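Local atomic coordinates of uronate isomerase (PDB entry 2Q01), a protein that catalyses the interconversion of D-glucuronate with D-fructuronate and of D-galacturonate with D-tagaturonate in pentose and glucuronate metabolism. Residues E11-F15 against D430-R434; H67-R71 against W387-D391; E166-E172 against H192-R198; G246-S250 against A469-D473; L270-L274 against K283-F287. All blocks are in the same frame, centred on the assembly; numbering follows the deposited sequence.

Contact 1: residues E11-F15 against D430-R434; sequences EDRLF and DVARR
A loop ahead of helix 19-30 lies against helix 425-445, closest at Leu-14 and Arg-434, whose CA atoms are 6.0 Å apart. Glu-11 turns its side chain away but gives its carbonyl to the helix: Arg-434 NH2 donates to Glu-11 O at 2.6 Å, and Arg-434 NH1 bonds the same oxygen weakly at 3.1 Å. Asp-12 begins a type II turn ending at Phe-15; its carboxylate pairs with Arg-26. Arg-13 (phi/psi -63/144, chi1 p) offers its O to Arg-434 NH2 at 3.0 Å. Its NH2 reaches Asp-430 OD1 at 3.3 Å, a salt bridge, while water 1 joins Arg-13 NE (3.0 Å) to Asp-430 OD1 (3.1 Å); NH1 turns back to His-10 O. Leu-14, with positive phi (72/-8), puts CD1 3.9 Å from Val-431 CG2. Phe-15 CE2 is 3.5 Å from Arg-434 NH2. Arg-434 (chi1 m, chi2 and chi3 t, chi4 -97°) lies over one face of the Arg-13 guanidinium, Arg-434 NH1 to Arg-13 NH2 3.4 Å. That like-charge approach is offset by Asp-430, whose OD1 also takes Arg-434 NE at 2.9 Å, while OD2 bonds Tyr-29. This buried Arg-Asp-Arg salt-bridge network ties an N-terminal turn to a long helix.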
# COMPACT_ATOMS: atom_id res chain seq x y z
N GLU B 11 4.72 27.77 14.72
CA GLU B 11 6.00 27.21 15.17
C GLU B 11 5.95 25.69 15.28
O GLU B 11 6.97 25.03 15.14
CB GLU B 11 6.37 27.74 16.56
CG GLU B 11 6.48 29.25 16.70
CD GLU B 11 6.76 29.68 18.13
OE1 GLU B 11 7.14 30.85 18.34
OE2 GLU B 11 6.62 28.84 19.05
N ASP B 12 4.76 25.16 15.54
CA ASP B 12 4.57 23.73 15.81
C ASP B 12 3.96 22.99 14.63
O ASP B 12 3.30 21.97 14.82
CB ASP B 12 3.68 23.54 17.04
CG ASP B 12 4.38 23.89 18.34
OD1 ASP B 12 3.67 24.31 19.28
OD2 ASP B 12 5.62 23.74 18.43
N ARG B 13 4.17 23.51 13.43
CA ARG B 13 3.66 22.88 12.21
C ARG B 13 4.29 21.50 11.99
O ARG B 13 5.45 21.27 12.34
CB ARG B 13 3.92 23.78 11.00
CG ARG B 13 5.38 24.14 10.79
CD ARG B 13 5.59 25.11 9.65
NE ARG B 13 7.00 25.47 9.50
CZ ARG B 13 7.61 26.43 10.19
NH1 ARG B 13 6.95 27.15 11.09
NH2 ARG B 13 8.90 26.67 9.98
N LEU B 14 3.48 20.58 11.46
CA LEU B 14 3.91 19.20 11.13
C LEU B 14 4.14 18.26 12.32
O LEU B 14 4.34 17.05 12.14
CB LEU B 14 5.10 19.18 10.14
CG LEU B 14 5.04 20.08 8.89
CD1 LEU B 14 6.37 20.14 8.19
CD2 LEU B 14 3.96 19.65 7.94
N PHE B 15 4.10 18.79 13.54
CA PHE B 15 4.17 17.98 14.76
C PHE B 15 2.77 17.44 15.04
O PHE B 15 1.79 18.10 14.72
CB PHE B 15 4.67 18.79 15.96
CG PHE B 15 6.04 19.37 15.79
CD1 PHE B 15 7.02 18.71 15.04
CD2 PHE B 15 6.37 20.58 16.39
CE1 PHE B 15 8.29 19.26 14.88
CE2 PHE B 15 7.64 21.14 16.24
CZ PHE B 15 8.61 20.48 15.48
N ASP B 430 13.45 21.89 6.25
CA ASP B 430 12.70 22.11 7.48
C ASP B 430 11.56 21.11 7.66
O ASP B 430 11.36 20.59 8.76
CB ASP B 430 12.14 23.53 7.54
CG ASP B 430 11.76 23.94 8.95
OD1 ASP B 430 10.56 23.96 9.27
OD2 ASP B 430 12.68 24.21 9.75
N VAL B 431 10.83 20.84 6.57
CA VAL B 431 9.76 19.83 6.56
C VAL B 431 10.31 18.44 6.91
O VAL B 431 9.73 17.72 7.71
CB VAL B 431 9.04 19.79 5.18
CG1 VAL B 431 8.10 18.59 5.04
CG2 VAL B 431 8.27 21.06 4.95
N ALA B 432 11.46 18.10 6.32
CA ALA B 432 12.15 16.84 6.61
C ALA B 432 12.47 16.70 8.09
O ALA B 432 12.25 15.64 8.68
CB ALA B 432 13.42 16.74 5.81
N ARG B 433 12.97 17.78 8.68
CA ARG B 433 13.37 17.80 10.09
C ARG B 433 12.19 17.70 11.07
O ARG B 433 12.31 17.03 12.10
CB ARG B 433 14.22 19.04 10.36
CG ARG B 433 15.58 18.96 9.66
CD ARG B 433 16.30 20.30 9.57
NE ARG B 433 17.55 20.13 8.84
CZ ARG B 433 18.56 21.00 8.83
NH1 ARG B 433 18.50 22.13 9.51
NH2 ARG B 433 19.65 20.71 8.14
N ARG B 434 11.06 18.32 10.74
CA ARG B 434 9.86 18.27 11.58
C ARG B 434 9.16 16.93 11.55
O ARG B 434 8.70 16.45 12.58
CB ARG B 434 8.87 19.36 11.17
CG ARG B 434 9.37 20.75 11.45
CD ARG B 434 8.39 21.81 11.03
NE ARG B 434 8.89 23.11 11.47
CZ ARG B 434 8.50 23.73 12.57
NH1 ARG B 434 9.04 24.89 12.89
NH2 ARG B 434 7.57 23.19 13.35
O HOH W 1 8.28 24.26 7.13

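Contact 2: residues H67-R71 against W387-D391; sequences HYLFR and WWFHD
The two backbones stay well apart, the nearest CA atoms (Tyr-68 and Phe-389) 9.0 Å from each other; side chains of 67-71 reach across, giving one direct hydrogen bond and one water bridge. Residues 67-71 form the first turn of helix 67-74, with Arg-71 N bonded to His-67 O at 3.1 Å. Residues 387-391 are a loop in which Trp-388 has positive phi (67/-102) and chi1 t. Tyr-68, chi1 m, reaches across so that its OH donates to Trp-388 O at 3.0 Å; the same OH is 3.5 Å from Trp-388 CD1. His-67, chi1 p with CB directed toward the loop, brings CE1 to 3.8 Å from Trp-388 NE1. Water 2 bridges the two side chains, 2.8 Å from His-67 ND1 and 3.0 Å from Trp-388 NE1, from which it accepts. Both rings lie obliquely to the indole five-membered ring, centroids 5.8 Å away, with planes at 68° for His-67 and 50° for Tyr-68. One turn on, Arg-71 lays a guanidinium face against the edge of the Phe-389 ring, CZ to CE2 3.9 Å; its NH2 bonds Gly-329 O of the same chain, its NH1 Pro-373 O of the second subunit. His-67, Tyr-68 and Trp-388 make an aromatic cluster between the start of helix 67-74 and the loop after strand 381-383; that loop lies at the C-terminal strand ends, where TIM-barrel enzymes carry their active sites.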
# COMPACT_ATOMS: atom_id res chain seq x y z
N HIS B 67 7.54 22.69 -11.86
CA HIS B 67 6.52 21.81 -12.43
C HIS B 67 5.47 21.33 -11.43
O HIS B 67 4.35 21.03 -11.83
CB HIS B 67 7.13 20.64 -13.23
CG HIS B 67 8.05 19.77 -12.43
ND1 HIS B 67 7.61 18.68 -11.70
CD2 HIS B 67 9.40 19.80 -12.27
CE1 HIS B 67 8.64 18.10 -11.12
NE2 HIS B 67 9.74 18.76 -11.45
N TYR B 68 5.82 21.30 -10.14
CA TYR B 68 4.86 21.02 -9.06
C TYR B 68 3.70 22.02 -9.07
O TYR B 68 2.55 21.66 -8.79
CB TYR B 68 5.54 21.09 -7.69
CG TYR B 68 6.40 19.91 -7.33
CD1 TYR B 68 7.73 19.84 -7.74
CD2 TYR B 68 5.90 18.88 -6.54
CE1 TYR B 68 8.54 18.76 -7.40
CE2 TYR B 68 6.69 17.79 -6.19
CZ TYR B 68 8.01 17.74 -6.62
OH TYR B 68 8.80 16.67 -6.28
N LEU B 69 4.02 23.27 -9.39
CA LEU B 69 3.04 24.35 -9.39
C LEU B 69 2.18 24.37 -10.65
O LEU B 69 0.95 24.34 -10.54
CB LEU B 69 3.71 25.71 -9.16
CG LEU B 69 4.38 25.94 -7.80
CD1 LEU B 69 4.80 27.39 -7.66
CD2 LEU B 69 3.50 25.52 -6.62
N PHE B 70 2.80 24.42 -11.83
CA PHE B 70 1.99 24.50 -13.05
C PHE B 70 1.20 23.24 -13.42
O PHE B 70 0.21 23.34 -14.14
CB PHE B 70 2.72 25.17 -14.24
CG PHE B 70 3.95 24.45 -14.74
CD1 PHE B 70 5.21 25.02 -14.57
CD2 PHE B 70 3.86 23.26 -15.46
CE1 PHE B 70 6.35 24.40 -15.05
CE2 PHE B 70 5.00 22.62 -15.94
CZ PHE B 70 6.25 23.19 -15.74
N ARG B 71 1.63 22.08 -12.93
CA ARG B 71 0.82 20.87 -13.02
C ARG B 71 -0.61 21.12 -12.54
O ARG B 71 -1.56 21.01 -13.30
CB ARG B 71 1.46 19.74 -12.21
CG ARG B 71 2.34 18.81 -13.03
CD ARG B 71 2.94 17.72 -12.16
NE ARG B 71 1.91 16.96 -11.45
CZ ARG B 71 1.44 15.79 -11.85
NH1 ARG B 71 0.50 15.17 -11.14
NH2 ARG B 71 1.89 15.23 -12.96
N TRP B 387 10.55 10.04 -2.56
CA TRP B 387 10.97 10.83 -3.70
C TRP B 387 9.77 11.39 -4.48
O TRP B 387 8.72 10.75 -4.56
CB TRP B 387 11.93 9.97 -4.55
CG TRP B 387 12.28 10.46 -5.94
CD1 TRP B 387 12.61 11.73 -6.31
CD2 TRP B 387 12.37 9.66 -7.13
NE1 TRP B 387 12.86 11.78 -7.66
CE2 TRP B 387 12.73 10.52 -8.19
CE3 TRP B 387 12.17 8.30 -7.40
CZ2 TRP B 387 12.89 10.07 -9.50
CZ3 TRP B 387 12.33 7.85 -8.71
CH2 TRP B 387 12.68 8.74 -9.74
N TRP B 388 9.94 12.61 -4.98
CA TRP B 388 9.03 13.26 -5.94
C TRP B 388 7.66 13.58 -5.35
O TRP B 388 7.49 14.55 -4.61
CB TRP B 388 8.88 12.41 -7.20
CG TRP B 388 8.60 13.15 -8.46
CD1 TRP B 388 7.80 14.25 -8.63
CD2 TRP B 388 9.08 12.81 -9.76
NE1 TRP B 388 7.78 14.63 -9.95
CE2 TRP B 388 8.55 13.76 -10.67
CE3 TRP B 388 9.92 11.80 -10.25
CZ2 TRP B 388 8.84 13.73 -12.04
CZ3 TRP B 388 10.20 11.77 -11.61
CH2 TRP B 388 9.66 12.73 -12.49
N PHE B 389 6.67 12.75 -5.69
CA PHE B 389 5.30 12.91 -5.23
C PHE B 389 5.16 12.51 -3.76
O PHE B 389 4.23 12.95 -3.07
CB PHE B 389 4.35 12.06 -6.08
CG PHE B 389 4.40 12.39 -7.55
CD1 PHE B 389 5.14 11.60 -8.43
CD2 PHE B 389 3.70 13.48 -8.05
CE1 PHE B 389 5.19 11.91 -9.78
CE2 PHE B 389 3.74 13.79 -9.40
CZ PHE B 389 4.48 13.01 -10.27
N HIS B 390 6.09 11.67 -3.30
CA HIS B 390 6.09 11.17 -1.93
C HIS B 390 7.03 11.96 -1.03
O HIS B 390 7.18 11.67 0.15
CB HIS B 390 6.43 9.68 -1.92
CG HIS B 390 5.75 8.90 -3.00
ND1 HIS B 390 4.38 8.75 -3.06
CD2 HIS B 390 6.25 8.22 -4.06
CE1 HIS B 390 4.06 8.02 -4.11
NE2 HIS B 390 5.18 7.68 -4.73
N ASP B 391 7.66 12.98 -1.61
CA ASP B 391 8.44 13.96 -0.86
C ASP B 391 7.44 14.97 -0.26
O ASP B 391 7.16 16.04 -0.84
CB ASP B 391 9.47 14.60 -1.80
CG ASP B 391 10.18 15.80 -1.20
OD1 ASP B 391 10.46 15.81 0.02
OD2 ASP B 391 10.47 16.74 -1.97
O HOH W 2 5.83 16.55 -11.22

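Contact 3: residues E166-E172 against H192-R198; sequences ETLATTE and HVITAYR
Two short parallel strands, 167-169 and 192-194, run side by side with axes 4.7 Å apart at closest approach and crossing at -20°. At His-192 the ring ND1 shares a hydrogen bond with Thr-167 OG1 at 3.1 Å, and the backbone O accepts from Leu-168 N at 3.0 Å. Val-193 pairs with Leu-168, CA to CA 4.9 Å, both side chains on one face, and its CA approaches Leu-168 O at 3.3 Å in a CA-H...O contact. Ile-194 then uses both backbone groups, N donating to Leu-168 O and O accepting from Thr-170 N, each 2.8 Å. It pairs with Ala-169 (CA to CA 4.7 Å), and the side chains meet on the other face, Ala-169 CB to Ile-194 CG1 3.9 Å. Past the strand, Thr-195 OG1 lies 3.2 Å from Glu-172 CG. Ala-196 O accepts from Glu-172 N at 3.2 Å; Tyr-197 has CB directed away, and its OH is hydrogen-bonded to His-235 ND1. Arg-198 N closes the run on Glu-172 O at 3.0 Å, while its CB touches Thr-171 CG2 at 3.6 Å and its guanidinium pairs with Asp-251 and Asp-200. This is the core of a right-handed beta-alpha-beta unit of the TIM barrel. Helix 179-186 makes the crossover, Phe-160 of helix 156-162 packs on Leu-168 and Val-193, and strand 37-39 flanks 165-169 on its other edge.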
# COMPACT_ATOMS: atom_id res chain seq x y z
N GLU B 166 25.73 23.77 3.56
CA GLU B 166 27.08 23.26 3.67
C GLU B 166 27.53 22.66 2.34
O GLU B 166 28.60 23.01 1.83
CB GLU B 166 27.15 22.22 4.77
CG GLU B 166 28.56 21.71 5.01
CD GLU B 166 28.78 21.26 6.43
OE1 GLU B 166 29.18 20.09 6.60
OE2 GLU B 166 28.55 22.06 7.37
N THR B 167 26.70 21.78 1.78
CA THR B 167 26.96 21.11 0.51
C THR B 167 25.72 21.19 -0.37
O THR B 167 24.61 20.93 0.10
CB THR B 167 27.33 19.62 0.74
OG1 THR B 167 28.51 19.54 1.55
CG2 THR B 167 27.56 18.88 -0.57
N LEU B 168 25.91 21.58 -1.63
CA LEU B 168 24.84 21.52 -2.63
C LEU B 168 25.36 20.79 -3.86
O LEU B 168 26.38 21.17 -4.43
CB LEU B 168 24.38 22.93 -3.01
CG LEU B 168 23.24 23.11 -4.02
CD1 LEU B 168 21.96 22.45 -3.52
CD2 LEU B 168 23.01 24.58 -4.29
N ALA B 169 24.66 19.74 -4.27
CA ALA B 169 25.02 19.01 -5.48
C ALA B 169 24.07 19.33 -6.63
O ALA B 169 22.85 19.38 -6.45
CB ALA B 169 25.07 17.50 -5.22
N THR B 170 24.64 19.56 -7.81
CA THR B 170 23.87 19.70 -9.04
C THR B 170 24.00 18.41 -9.86
O THR B 170 24.73 17.50 -9.48
CB THR B 170 24.32 20.93 -9.84
OG1 THR B 170 25.58 20.66 -10.47
CG2 THR B 170 24.47 22.15 -8.94
N THR B 171 23.29 18.31 -10.98
CA THR B 171 23.27 17.07 -11.77
C THR B 171 23.56 17.30 -13.25
O THR B 171 22.78 17.97 -13.95
CB THR B 171 21.93 16.31 -11.57
OG1 THR B 171 21.71 16.09 -10.17
CG2 THR B 171 21.94 14.98 -12.27
N GLU B 172 24.68 16.76 -13.73
CA GLU B 172 25.10 16.91 -15.13
C GLU B 172 25.38 15.56 -15.78
O GLU B 172 25.72 14.60 -15.10
CB GLU B 172 26.37 17.78 -15.28
CG GLU B 172 26.67 18.79 -14.16
CD GLU B 172 25.75 19.99 -14.12
OE1 GLU B 172 25.07 20.17 -13.09
OE2 GLU B 172 25.71 20.77 -15.10
N HIS B 192 30.44 25.15 -1.27
CA HIS B 192 30.73 23.79 -1.72
C HIS B 192 29.61 23.33 -2.63
O HIS B 192 28.72 22.57 -2.23
CB HIS B 192 30.92 22.87 -0.51
CG HIS B 192 31.40 21.49 -0.85
ND1 HIS B 192 30.69 20.36 -0.49
CD2 HIS B 192 32.51 21.05 -1.47
CE1 HIS B 192 31.34 19.28 -0.89
NE2 HIS B 192 32.45 19.68 -1.49
N VAL B 193 29.65 23.82 -3.87
CA VAL B 193 28.73 23.39 -4.91
C VAL B 193 29.43 22.32 -5.74
O VAL B 193 30.43 22.58 -6.40
CB VAL B 193 28.25 24.56 -5.80
CG1 VAL B 193 27.34 24.05 -6.90
CG2 VAL B 193 27.53 25.62 -4.95
N ILE B 194 28.90 21.10 -5.68
CA ILE B 194 29.48 19.97 -6.40
C ILE B 194 28.51 19.43 -7.44
O ILE B 194 27.43 19.97 -7.65
CB ILE B 194 29.94 18.83 -5.44
CG1 ILE B 194 28.78 18.32 -4.58
CG2 ILE B 194 31.09 19.32 -4.57
CD1 ILE B 194 29.07 17.02 -3.87
N THR B 195 28.91 18.35 -8.11
CA THR B 195 28.12 17.78 -9.19
C THR B 195 27.78 16.30 -8.93
O THR B 195 28.23 15.71 -7.95
CB THR B 195 28.83 17.97 -10.55
OG1 THR B 195 28.03 17.40 -11.59
CG2 THR B 195 30.21 17.34 -10.56
N ALA B 196 26.95 15.74 -9.80
CA ALA B 196 26.64 14.31 -9.78
C ALA B 196 26.62 13.79 -11.21
O ALA B 196 26.19 14.49 -12.12
CB ALA B 196 25.30 14.07 -9.10
N TYR B 197 27.10 12.56 -11.39
CA TYR B 197 27.24 11.94 -12.71
C TYR B 197 25.96 11.24 -13.16
O TYR B 197 25.59 10.21 -12.61
CB TYR B 197 28.39 10.93 -12.68
CG TYR B 197 28.82 10.38 -14.02
CD1 TYR B 197 29.64 11.13 -14.86
CD2 TYR B 197 28.44 9.11 -14.43
CE1 TYR B 197 30.06 10.63 -16.08
CE2 TYR B 197 28.85 8.59 -15.66
CZ TYR B 197 29.67 9.37 -16.47
OH TYR B 197 30.09 8.90 -17.68
N ARG B 198 25.28 11.80 -14.17
CA ARG B 198 24.03 11.23 -14.66
C ARG B 198 24.11 10.85 -16.14
O ARG B 198 23.76 11.65 -17.01
CB ARG B 198 22.88 12.22 -14.45
CG ARG B 198 21.50 11.58 -14.51
CD ARG B 198 20.45 12.59 -14.90
NE ARG B 198 19.12 11.99 -14.93
CZ ARG B 198 18.23 12.06 -13.94
NH1 ARG B 198 18.51 12.73 -12.82
NH2 ARG B 198 17.05 11.47 -14.07

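Contact 4: residues G246-S250 against A469-D473; sequences GATSS and AYKLD
A single hydrogen bond holds this small contact: Thr-248 OG1 donates to Tyr-470 O at 2.8 Å. Thr-248 adopts chi1 p with CB directed toward the other segment, and its CA is 6.2 Å from that of Tyr-470, the closest pair. The acceptor is available because helix 451-469 ends here. Tyr-470 (phi/psi -99/17) is the first residue out of helical geometry, and Lys-471, with positive phi (49/44), is the C-prime residue of a Schellman motif, its N bonded to Lys-468 O and Leu-472 N to Lys-467 O. The other segment likewise leaves a helix: Gly-246 (105/-2) closes a Schellman motif, and the chain passes through Ala-247 (-61/141) and Thr-248 (-124/-6) into extended Ser-249. Van der Waals contacts fill in around the bond. Thr-248 OG1 is 3.7 Å from Leu-472 CD1, Thr-248 CG2 is 3.8 Å from Lys-471 O, and Ser-249 OG meets the edge of the Tyr-470 ring at CE2, 4.1 Å away. Two polar ends are engaged elsewhere: Ser-249 OG with Val-305 O and Gln-307, and Lys-471 NZ with Gly-303 O. The join thus sets the C-terminal end of helix 451-469 beside the start of barrel strand 249-252, which follows helix 228-244 and runs between Tyr-197 on one edge and strand 305-308 on the other.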
# COMPACT_ATOMS: atom_id res chain seq x y z
N GLY B 246 34.34 17.56 -7.66
CA GLY B 246 33.80 17.37 -6.31
C GLY B 246 32.74 16.31 -6.14
O GLY B 246 32.27 16.09 -5.02
N ALA B 247 32.35 15.66 -7.24
CA ALA B 247 31.32 14.61 -7.20
C ALA B 247 31.70 13.42 -6.33
O ALA B 247 32.85 13.00 -6.29
CB ALA B 247 30.98 14.13 -8.60
N THR B 248 30.70 12.92 -5.61
CA THR B 248 30.85 11.71 -4.80
C THR B 248 29.80 10.69 -5.21
O THR B 248 29.82 9.55 -4.74
CB THR B 248 30.69 12.02 -3.29
OG1 THR B 248 29.38 12.57 -3.05
CG2 THR B 248 31.75 12.99 -2.79
N SER B 249 28.90 11.10 -6.10
CA SER B 249 27.77 10.26 -6.47
C SER B 249 27.50 10.18 -7.97
O SER B 249 27.91 11.05 -8.74
CB SER B 249 26.52 10.70 -5.72
OG SER B 249 25.47 9.77 -5.89
N SER B 250 26.81 9.12 -8.37
CA SER B 250 26.29 9.00 -9.73
C SER B 250 24.77 8.81 -9.62
O SER B 250 24.26 8.43 -8.57
CB SER B 250 26.97 7.87 -10.50
OG SER B 250 26.32 6.63 -10.31
N ALA B 469 27.12 8.55 4.03
CA ALA B 469 26.58 7.82 2.88
C ALA B 469 27.05 8.38 1.55
O ALA B 469 27.31 7.62 0.61
CB ALA B 469 25.07 7.81 2.94
N TYR B 470 27.17 9.70 1.48
CA TYR B 470 27.62 10.39 0.27
C TYR B 470 29.09 10.77 0.32
O TYR B 470 29.53 11.61 -0.45
CB TYR B 470 26.76 11.63 0.02
CG TYR B 470 25.38 11.29 -0.48
CD1 TYR B 470 24.33 11.11 0.41
CD2 TYR B 470 25.14 11.13 -1.84
CE1 TYR B 470 23.06 10.77 -0.06
CE2 TYR B 470 23.88 10.80 -2.31
CZ TYR B 470 22.85 10.62 -1.41
OH TYR B 470 21.60 10.30 -1.88
N LYS B 471 29.84 10.15 1.24
CA LYS B 471 31.29 10.32 1.37
C LYS B 471 31.75 11.79 1.39
O LYS B 471 32.72 12.18 0.75
CB LYS B 471 32.03 9.49 0.30
CG LYS B 471 31.72 7.99 0.33
CD LYS B 471 32.34 7.27 -0.85
CE LYS B 471 32.09 5.77 -0.79
NZ LYS B 471 32.85 5.02 -1.85
N LEU B 472 31.01 12.59 2.15
CA LEU B 472 31.19 14.04 2.23
C LEU B 472 32.10 14.46 3.39
O LEU B 472 32.21 15.65 3.70
CB LEU B 472 29.83 14.71 2.35
CG LEU B 472 29.18 15.42 1.15
CD1 LEU B 472 29.65 14.89 -0.17
CD2 LEU B 472 27.68 15.30 1.26
N ASP B 473 32.76 13.48 4.01
CA ASP B 473 33.58 13.70 5.20
C ASP B 473 34.92 14.39 4.92
O ASP B 473 35.54 14.94 5.84
CB ASP B 473 33.79 12.39 5.96
CG ASP B 473 32.54 11.94 6.71
OD1 ASP B 473 32.31 10.72 6.82
OD2 ASP B 473 31.78 12.82 7.20

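Contact 5: residues L270-L274 against K283-F287; sequences LFNSL and KAELF
Leu-270, the residue most covered here, points from helix 264-276 straight at helix 281-302. With chi1 t and chi2 p, it sets CD1 3.5 Å from Lys-283 O and 3.8 Å from Lys-283 CG, while CD2 reaches Phe-287 N at 3.6 Å and Leu-286 CB at 3.8 Å. The methyls therefore bridge one turn of the opposing helix. Both segments are helical throughout; their axes come within 10.1 Å and run at 133° to each other, so the helices form a splayed helical hairpin, joined by the short link between residues 276 and 281. It belongs to the excursion that the chain makes between barrel strands 249-252 and 305-308. CA atoms are nearest at Leu-270 and Phe-287 (7.0 Å) and at Leu-274 and Ala-284 (7.5 Å), a turn apart on both helices. Phe-287, chi1 t, is the main answering group. Its CB lies 3.6 Å from Leu-274 CD1, and its CZ is 3.6 Å from Phe-271 CD2; the two phenyl rings are oblique, with centroids 5.7 Å apart and planes at 32°. Phe-205 meets the Phe-287 ring edge-to-face, and Trp-228 and Tyr-231 of helix 228-244 pack on both phenylalanines. Lys-283 lies along the outer side, its chain fully extended beyond chi1 m. Its CB is 3.9 Å from Leu-274 CD2, and its NZ ends 3.6 Å from Ser-273 CB.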
# COMPACT_ATOMS: atom_id res chain seq x y z
N LEU B 270 25.62 -6.49 -27.99
CA LEU B 270 24.40 -5.72 -27.75
C LEU B 270 24.60 -4.24 -28.04
O LEU B 270 23.73 -3.59 -28.64
CB LEU B 270 23.93 -5.92 -26.30
CG LEU B 270 22.78 -5.09 -25.75
CD1 LEU B 270 21.49 -5.45 -26.44
CD2 LEU B 270 22.67 -5.35 -24.26
N PHE B 271 25.76 -3.72 -27.63
CA PHE B 271 26.15 -2.34 -27.89
C PHE B 271 26.20 -2.05 -29.39
O PHE B 271 25.64 -1.05 -29.85
CB PHE B 271 27.51 -2.05 -27.23
CG PHE B 271 28.03 -0.67 -27.47
CD1 PHE B 271 29.13 -0.46 -28.30
CD2 PHE B 271 27.44 0.43 -26.86
CE1 PHE B 271 29.61 0.83 -28.53
CE2 PHE B 271 27.92 1.72 -27.08
CZ PHE B 271 29.01 1.92 -27.91
N ASN B 272 26.85 -2.94 -30.14
CA ASN B 272 26.98 -2.80 -31.60
C ASN B 272 25.65 -2.78 -32.35
O ASN B 272 25.49 -2.01 -33.29
CB ASN B 272 27.88 -3.90 -32.16
CG ASN B 272 29.34 -3.72 -31.78
OD1 ASN B 272 30.13 -4.65 -31.91
ND2 ASN B 272 29.70 -2.52 -31.31
N SER B 273 24.70 -3.61 -31.92
CA SER B 273 23.36 -3.65 -32.50
C SER B 273 22.64 -2.32 -32.37
O SER B 273 21.96 -1.89 -33.30
CB SER B 273 22.50 -4.72 -31.84
OG SER B 273 23.16 -5.98 -31.81
N LEU B 274 22.80 -1.67 -31.22
CA LEU B 274 22.08 -0.44 -30.93
C LEU B 274 22.71 0.76 -31.63
O LEU B 274 22.00 1.62 -32.15
CB LEU B 274 21.99 -0.21 -29.42
CG LEU B 274 21.18 -1.26 -28.64
CD1 LEU B 274 21.61 -1.26 -27.21
CD2 LEU B 274 19.70 -1.00 -28.72
N LYS B 283 16.15 -4.75 -26.39
CA LYS B 283 17.60 -4.54 -26.44
C LYS B 283 18.03 -3.28 -25.68
O LYS B 283 19.08 -3.27 -25.04
CB LYS B 283 18.09 -4.45 -27.89
CG LYS B 283 18.34 -5.79 -28.57
CD LYS B 283 18.77 -5.58 -30.02
CE LYS B 283 19.11 -6.89 -30.70
NZ LYS B 283 19.45 -6.68 -32.13
N ALA B 284 17.21 -2.24 -25.76
CA ALA B 284 17.45 -0.98 -25.06
C ALA B 284 17.35 -1.14 -23.54
O ALA B 284 18.16 -0.57 -22.80
CB ALA B 284 16.48 0.10 -25.56
N GLU B 285 16.37 -1.93 -23.09
CA GLU B 285 16.23 -2.35 -21.69
C GLU B 285 17.44 -3.11 -21.19
O GLU B 285 17.90 -2.87 -20.08
CB GLU B 285 15.01 -3.25 -21.52
CG GLU B 285 13.89 -2.68 -20.66
CD GLU B 285 14.31 -2.45 -19.22
OE1 GLU B 285 14.54 -1.28 -18.86
OE2 GLU B 285 14.40 -3.44 -18.45
N LEU B 286 17.92 -4.04 -22.01
CA LEU B 286 19.04 -4.90 -21.66
C LEU B 286 20.32 -4.09 -21.51
O LEU B 286 21.12 -4.35 -20.61
CB LEU B 286 19.25 -5.99 -22.72
CG LEU B 286 19.60 -7.43 -22.31
CD1 LEU B 286 20.18 -8.19 -23.49
CD2 LEU B 286 20.54 -7.54 -21.12
N PHE B 287 20.52 -3.10 -22.38
CA PHE B 287 21.71 -2.26 -22.33
C PHE B 287 21.69 -1.35 -21.11
O PHE B 287 22.70 -1.24 -20.43
CB PHE B 287 21.89 -1.45 -23.61
CG PHE B 287 23.20 -0.69 -23.67
CD1 PHE B 287 24.41 -1.37 -23.84
CD2 PHE B 287 23.21 0.70 -23.57
CE1 PHE B 287 25.61 -0.66 -23.91
CE2 PHE B 287 24.40 1.41 -23.64
CZ PHE B 287 25.60 0.73 -23.81

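How the contacts relate
Contacts 3 and 4 are neighbours in the barrel wall: their centres are 9 Å apart and they touch, with a probable hydrogen bond between Tyr-197 N and Ser-249 O (3.2 Å) and Thr-195 O against Ala-247 CB (3.2 Å). Contacts 1 and 2, centres 19 Å apart, do not touch each other, but both reach the second subunit. Contact 5 stands farthest out, on the opposite side of the chain's centre from contact 1, about 47 Å between centres. Along the chain, contacts 2, 3 and 5 nest inside the loop closed by contact 1, whereas contact 4 crosses it. One bound potassium ion lies about 9 Å from the Arg-71 side chain, a different one about 13 Å from that of Lys-471.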